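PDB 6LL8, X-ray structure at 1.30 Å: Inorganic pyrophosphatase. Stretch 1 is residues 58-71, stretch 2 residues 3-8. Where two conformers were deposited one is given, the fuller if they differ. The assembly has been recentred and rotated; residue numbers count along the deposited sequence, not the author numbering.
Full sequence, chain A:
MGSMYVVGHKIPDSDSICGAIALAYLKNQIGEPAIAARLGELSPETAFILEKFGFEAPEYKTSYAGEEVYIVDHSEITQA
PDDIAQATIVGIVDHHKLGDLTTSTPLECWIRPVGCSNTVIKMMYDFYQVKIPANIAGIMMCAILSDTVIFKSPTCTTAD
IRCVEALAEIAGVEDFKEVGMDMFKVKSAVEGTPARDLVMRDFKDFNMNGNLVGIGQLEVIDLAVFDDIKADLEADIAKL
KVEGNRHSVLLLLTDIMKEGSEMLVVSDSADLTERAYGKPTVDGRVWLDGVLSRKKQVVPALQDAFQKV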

ATOM      1  N   PRO A  58      13.453   2.782   8.352  1.00 11.31           N
ATOM      2  CA  PRO A  58      13.774   4.170   8.079  1.00 11.67           C
ATOM      3  C   PRO A  58      13.378   5.088   9.236  1.00 10.71           C
ATOM      4  O   PRO A  58      12.579   4.745  10.054  1.00 11.82           O
ATOM      5  CB  PRO A  58      12.951   4.495   6.836  1.00 14.52           C
ATOM      6  CG  PRO A  58      12.557   3.221   6.208  1.00 16.15           C
ATOM      7  CD  PRO A  58      12.601   2.192   7.304  1.00 12.24           C
ATOM      8  N   GLU A  59      13.927   6.292   9.209  1.00 12.27           N
ATOM      9  CA  GLU A  59      13.600   7.317  10.217  1.00 12.08           C
ATOM     10  C   GLU A  59      12.098   7.548  10.288  1.00 11.12           C
ATOM     11  O   GLU A  59      11.453   7.846   9.277  1.00 11.21           O
ATOM     12  CB  GLU A  59      14.314   8.603   9.796  1.00 14.34           C
ATOM     13  CG  GLU A  59      14.044   9.755  10.761  1.00 15.50           C
ATOM     14  CD  GLU A  59      14.713  11.061  10.373  1.00 17.49           C
ATOM     15  OE1 GLU A  59      15.693  11.037   9.627  1.00 17.07           O
ATOM     16  OE2 GLU A  59      14.243  12.083  10.900  1.00 21.99           O
ATOM     17  N   TYR A  60      11.567   7.519  11.489  1.00 10.95           N
ATOM     18  CA  TYR A  60      10.160   7.883  11.735  0.50 10.90           C
ATOM     19  C   TYR A  60      10.072   9.398  11.827  1.00 11.91           C
ATOM     20  O   TYR A  60      10.721  10.003  12.685  1.00 14.60           O
ATOM     21  CB  TYR A  60       9.636   7.289  13.036  0.50 12.53           C
ATOM     22  CG  TYR A  60       8.278   7.786  13.452  0.50 13.23           C
ATOM     23  CD1 TYR A  60       7.142   7.349  12.795  0.50 14.48           C
ATOM     24  CD2 TYR A  60       8.115   8.629  14.537  0.50 16.33           C
ATOM     25  CE1 TYR A  60       5.883   7.774  13.176  0.50 16.65           C
ATOM     26  CE2 TYR A  60       6.862   9.052  14.940  0.50 17.57           C
ATOM     27  CZ  TYR A  60       5.743   8.626  14.250  0.50 16.50           C
ATOM     28  OH  TYR A  60       4.500   9.024  14.643  0.50 21.68           O
ATOM     29  N   LYS A  61       9.324  10.006  10.939  1.00 11.20           N
ATOM     30  CA  LYS A  61       9.266  11.461  10.823  1.00 11.46           C
ATOM     31  C   LYS A  61       7.890  11.837  10.331  1.00 10.66           C
ATOM     32  O   LYS A  61       7.424  11.254   9.347  1.00 11.63           O
ATOM     33  CB  LYS A  61      10.347  11.973   9.878  1.00 11.74           C
ATOM     34  CG  LYS A  61      10.351  13.474   9.687  1.00 11.77           C
ATOM     35  CD  LYS A  61      11.538  13.961   8.920  1.00 13.55           C
ATOM     36  CE  LYS A  61      11.537  15.450   8.651  1.00 14.04           C
ATOM     37  NZ  LYS A  61      11.476  16.247   9.889  1.00 18.21           N
ATOM     38  N   THR A  62       7.231  12.763  11.021  1.00 11.94           N
ATOM     39  CA  THR A  62       5.838  13.125  10.682  1.00 12.66           C
ATOM     40  C   THR A  62       5.707  14.570  10.192  1.00 13.06           C
ATOM     41  O   THR A  62       4.670  14.854   9.551  1.00 15.79           O
ATOM     42  CB  THR A  62       4.895  12.796  11.823  1.00 15.10           C
ATOM     43  OG1 THR A  62       5.335  13.449  12.997  1.00 17.77           O
ATOM     44  CG2 THR A  62       4.821  11.309  12.045  1.00 17.01           C
ATOM     45  N   SER A  63       6.640  15.449  10.476  1.00 12.85           N
ATOM     46  CA  SER A  63       6.537  16.848  10.011  0.50 13.41           C
ATOM     47  C   SER A  63       7.614  17.123   8.976  1.00 12.03           C
ATOM     48  O   SER A  63       8.801  16.829   9.179  1.00 13.41           O
ATOM     49  CB  SER A  63       6.566  17.825  11.113  0.50 16.31           C
ATOM     50  OG  SER A  63       6.875  19.103  10.599  0.50 19.96           O
ATOM     51  N   TYR A  64       7.157  17.679   7.880  1.00 10.93           N
ATOM     52  CA  TYR A  64       8.021  17.913   6.711  1.00 10.32           C
ATOM     53  C   TYR A  64       7.934  19.349   6.216  1.00 11.13           C
ATOM     54  O   TYR A  64       8.514  19.664   5.175  1.00 11.35           O
ATOM     55  CB  TYR A  64       7.650  16.969   5.558  1.00 11.37           C
ATOM     56  CG  TYR A  64       7.938  15.540   5.900  1.00 10.24           C
ATOM     57  CD1 TYR A  64       7.054  14.828   6.674  1.00 10.57           C
ATOM     58  CD2 TYR A  64       9.099  14.904   5.487  1.00 11.69           C
ATOM     59  CE1 TYR A  64       7.295  13.523   7.023  1.00 10.94           C
ATOM     60  CE2 TYR A  64       9.347  13.585   5.823  1.00 13.08           C
ATOM     61  CZ  TYR A  64       8.438  12.882   6.578  1.00 11.50           C
ATOM     62  OH  TYR A  64       8.685  11.583   6.926  1.00 12.58           O
ATOM     63  N   ALA A  65       7.316  20.258   6.962  1.00 11.52           N
ATOM     64  CA  ALA A  65       7.292  21.663   6.531  1.00 12.09           C
ATOM     65  C   ALA A  65       8.724  22.136   6.277  1.00 11.75           C
ATOM     66  O   ALA A  65       9.626  21.876   7.104  1.00 12.78           O
ATOM     67  CB  ALA A  65       6.651  22.535   7.566  1.00 13.00           C
ATOM     68  N   GLY A  66       8.938  22.857   5.179  1.00 11.66           N
ATOM     69  CA  GLY A  66      10.249  23.412   4.843  1.00 11.35           C
ATOM     70  C   GLY A  66      11.182  22.423   4.169  1.00 11.71           C
ATOM     71  O   GLY A  66      12.281  22.820   3.788  1.00 13.77           O
ATOM     72  N   GLU A  67      10.796  21.166   4.081  1.00 10.50           N
ATOM     73  CA  GLU A  67      11.630  20.108   3.491  1.00 10.07           C
ATOM     74  C   GLU A  67      11.288  19.909   2.032  1.00  9.39           C
ATOM     75  O   GLU A  67      10.206  20.318   1.589  1.00 11.65           O
ATOM     76  CB  GLU A  67      11.426  18.791   4.231  1.00 10.60           C
ATOM     77  CG  GLU A  67      11.686  18.856   5.726  1.00 10.82           C
ATOM     78  CD  GLU A  67      13.119  19.122   6.149  1.00 12.71           C
ATOM     79  OE1 GLU A  67      14.034  19.046   5.324  1.00 12.37           O
ATOM     80  OE2 GLU A  67      13.326  19.373   7.335  1.00 15.90           O
ATOM     81  N   GLU A  68      12.184  19.241   1.317  1.00  9.00           N
ATOM     82  CA  GLU A  68      11.904  18.676  -0.014  1.00  9.35           C
ATOM     83  C   GLU A  68      11.553  17.208   0.200  1.00  9.24           C
ATOM     84  O   GLU A  68      12.255  16.491   0.909  1.00  9.82           O
ATOM     85  CB  GLU A  68      13.097  18.816  -0.940  1.00  9.78           C
ATOM     86  CG  GLU A  68      13.343  20.249  -1.381  1.00 11.59           C
ATOM     87  CD  GLU A  68      14.629  20.398  -2.171  1.00 15.12           C
ATOM     88  OE1 GLU A  68      15.650  19.976  -1.643  1.00 20.17           O
ATOM     89  OE2 GLU A  68      14.595  21.027  -3.229  1.00 22.73           O
ATOM     90  N   VAL A  69      10.483  16.788  -0.453  1.00  8.89           N
ATOM     91  CA  VAL A  69       9.908  15.454  -0.256  1.00  8.48           C
ATOM     92  C   VAL A  69       9.731  14.768  -1.594  1.00  8.06           C
ATOM     93  O   VAL A  69       9.166  15.332  -2.535  1.00  9.39           O
ATOM     94  CB  VAL A  69       8.583  15.523   0.496  1.00  9.84           C
ATOM     95  CG1 VAL A  69       7.977  14.158   0.686  1.00 11.26           C
ATOM     96  CG2 VAL A  69       8.753  16.197   1.831  1.00 11.40           C
ATOM     97  N   TYR A  70      10.167  13.515  -1.653  1.00  7.68           N
ATOM     98  CA  TYR A  70       9.909  12.613  -2.794  1.00  7.58           C
ATOM     99  C   TYR A  70       8.913  11.604  -2.274  1.00  7.80           C
ATOM    100  O   TYR A  70       9.214  10.775  -1.399  1.00  8.58           O
ATOM    101  CB  TYR A  70      11.193  11.974  -3.310  1.00  7.82           C
ATOM    102  CG  TYR A  70      11.140  11.625  -4.769  1.00  7.87           C
ATOM    103  CD1 TYR A  70      10.198  10.744  -5.272  1.00  8.87           C
ATOM    104  CD2 TYR A  70      12.068  12.147  -5.654  1.00  8.98           C
ATOM    105  CE1 TYR A  70      10.146  10.450  -6.623  1.00  9.07           C
ATOM    106  CE2 TYR A  70      12.049  11.842  -7.013  1.00  9.31           C
ATOM    107  CZ  TYR A  70      11.061  10.992  -7.495  1.00  9.53           C
ATOM    108  OH  TYR A  70      10.950  10.677  -8.823  1.00 10.89           O
ATOM    109  N   ILE A  71       7.686  11.711  -2.779  1.00  7.53           N
ATOM    110  CA  ILE A  71       6.542  10.884  -2.368  1.00  7.44           C
ATOM    111  C   ILE A  71       6.649   9.528  -3.067  1.00  7.39           C
ATOM    112  O   ILE A  71       6.902   9.462  -4.260  1.00  7.96           O
ATOM    113  CB  ILE A  71       5.232  11.586  -2.730  1.00  8.04           C
ATOM    114  CG1 ILE A  71       5.069  12.922  -2.003  1.00 10.24           C
ATOM    115  CG2 ILE A  71       4.023  10.672  -2.544  1.00  9.41           C
ATOM    116  CD1 ILE A  71       4.756  12.838  -0.554  1.00 12.00           C
TER
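Stretch 2, residues 3-8: SMYVVG

How does the backbone of stretch 2 run against stretch 1? Met4 to Val7 form an extended strand beside strand Glu68 to Ile71, pointing the same way with a signed crossing angle of -25° and an axis approach of 4.6 Å. Val69 pairs with Tyr5, Tyr70 with Val6 and Ile71 with Val7.

What ties the strands together? Tyr5 N donates to Glu68 O (2.9 Å), Tyr70 N to Tyr5 O (2.8 Å) and Val7 N to Tyr70 O (3.0 Å). Tyr5 thus reaches two different residues through its N and O, as parallel pairing requires.

Where does the Tyr5 side chain lie? It points to the same sheet face as Val69 and Val7, and lies under the chain before the strand. Lys61 CD stands 3.6 Å from Tyr5 CE1, over one ring face, while Tyr64 turns its edge toward the Tyr5 ring, with Tyr64 CE2 3.6 Å from Tyr5 CB. A water links Tyr5 OH (2.8 Å from its O) to Glu67 OE2 (2.9 Å from the same O).

Which side chains complete the packing? Val7 CG1 meets Val69 CG1 at 3.7 Å, and Val7 CG2 lies 3.7 Å from Tyr64 OH. On the other face, Val6 CG2 is 4.2 Å from Tyr70 CB, and Met4 SD sits at the Tyr70 ring edge, 4.1 Å from Tyr70 CD2.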

ATOM      1  N   SER A   3      19.150  17.242   2.766  1.00 11.73           N
ATOM      2  CA  SER A   3      18.673  16.035   2.027  1.00 10.27           C
ATOM      3  C   SER A   3      17.178  16.139   1.802  1.00  9.66           C
ATOM      4  O   SER A   3      16.502  16.652   2.690  1.00 10.78           O
ATOM      5  CB  SER A   3      18.951  14.760   2.797  1.00 10.04           C
ATOM      6  OG  SER A   3      20.335  14.431   2.847  1.00 11.71           O
ATOM      7  N   MET A   4      16.711  15.639   0.681  1.00  9.34           N
ATOM      8  CA  MET A   4      15.278  15.359   0.512  1.00  9.25           C
ATOM      9  C   MET A   4      14.902  14.182   1.402  1.00  9.12           C
ATOM     10  O   MET A   4      15.751  13.332   1.716  1.00 10.32           O
ATOM     11  CB  MET A   4      14.941  15.054  -0.949  1.00  9.84           C
ATOM     12  CG  MET A   4      15.403  13.687  -1.436  1.00 10.08           C
ATOM     13  SD  MET A   4      15.095  13.382  -3.169  1.00 11.71           S
ATOM     14  CE  MET A   4      16.553  14.159  -3.871  1.00 12.71           C
ATOM     15  N   TYR A   5      13.637  14.113   1.749  1.00  8.39           N
ATOM     16  CA  TYR A   5      13.075  12.937   2.423  1.00  8.53           C
ATOM     17  C   TYR A   5      12.249  12.162   1.429  1.00  8.21           C
ATOM     18  O   TYR A   5      11.404  12.723   0.734  1.00 10.31           O
ATOM     19  CB  TYR A   5      12.242  13.355   3.628  1.00  8.73           C
ATOM     20  CG  TYR A   5      13.085  13.861   4.758  1.00  9.08           C
ATOM     21  CD1 TYR A   5      13.605  12.992   5.689  1.00  9.15           C
ATOM     22  CD2 TYR A   5      13.339  15.204   4.910  1.00 10.82           C
ATOM     23  CE1 TYR A   5      14.398  13.434   6.726  1.00 10.12           C
ATOM     24  CE2 TYR A   5      14.125  15.659   5.951  1.00 12.73           C
ATOM     25  CZ  TYR A   5      14.651  14.778   6.862  1.00 11.92           C
ATOM     26  OH  TYR A   5      15.410  15.230   7.899  1.00 15.46           O
ATOM     27  N   VAL A   6      12.461  10.859   1.412  1.00  8.02           N
ATOM     28  CA  VAL A   6      11.733   9.921   0.549  1.00  7.72           C
ATOM     29  C   VAL A   6      10.753   9.169   1.420  1.00  7.70           C
ATOM     30  O   VAL A   6      11.198   8.501   2.371  1.00  8.61           O
ATOM     31  CB  VAL A   6      12.702   8.973  -0.173  1.00  8.53           C
ATOM     32  CG1 VAL A   6      11.915   8.137  -1.168  1.00  9.57           C
ATOM     33  CG2 VAL A   6      13.828   9.731  -0.858  1.00  9.36           C
ATOM     34  N   VAL A   7       9.457   9.315   1.183  1.00  7.86           N
ATOM     35  CA  VAL A   7       8.475   8.810   2.163  1.00  8.41           C
ATOM     36  C   VAL A   7       7.201   8.366   1.447  1.00  8.10           C
ATOM     37  O   VAL A   7       6.656   9.055   0.577  1.00  8.04           O
ATOM     38  CB  VAL A   7       8.230   9.826   3.267  1.00 10.50           C
ATOM     39  CG1 VAL A   7       7.658  11.092   2.742  1.00 12.29           C
ATOM     40  CG2 VAL A   7       7.349   9.268   4.358  1.00 11.67           C
ATOM     41  N   GLY A   8       6.735   7.211   1.879  1.00  7.76           N
ATOM     42  CA  GLY A   8       5.501   6.615   1.375  1.00  7.73           C
ATOM     43  C   GLY A   8       4.290   6.985   2.189  1.00  7.27           C
ATOM     44  O   GLY A   8       4.280   7.949   2.941  1.00  8.56           O
TER
HETATM   45  O   HOH W   1      14.573  18.545   2.730  1.00 11.99           O
HETATM   46  O   HOH W   2      14.573  17.526   9.219  1.00 27.83           O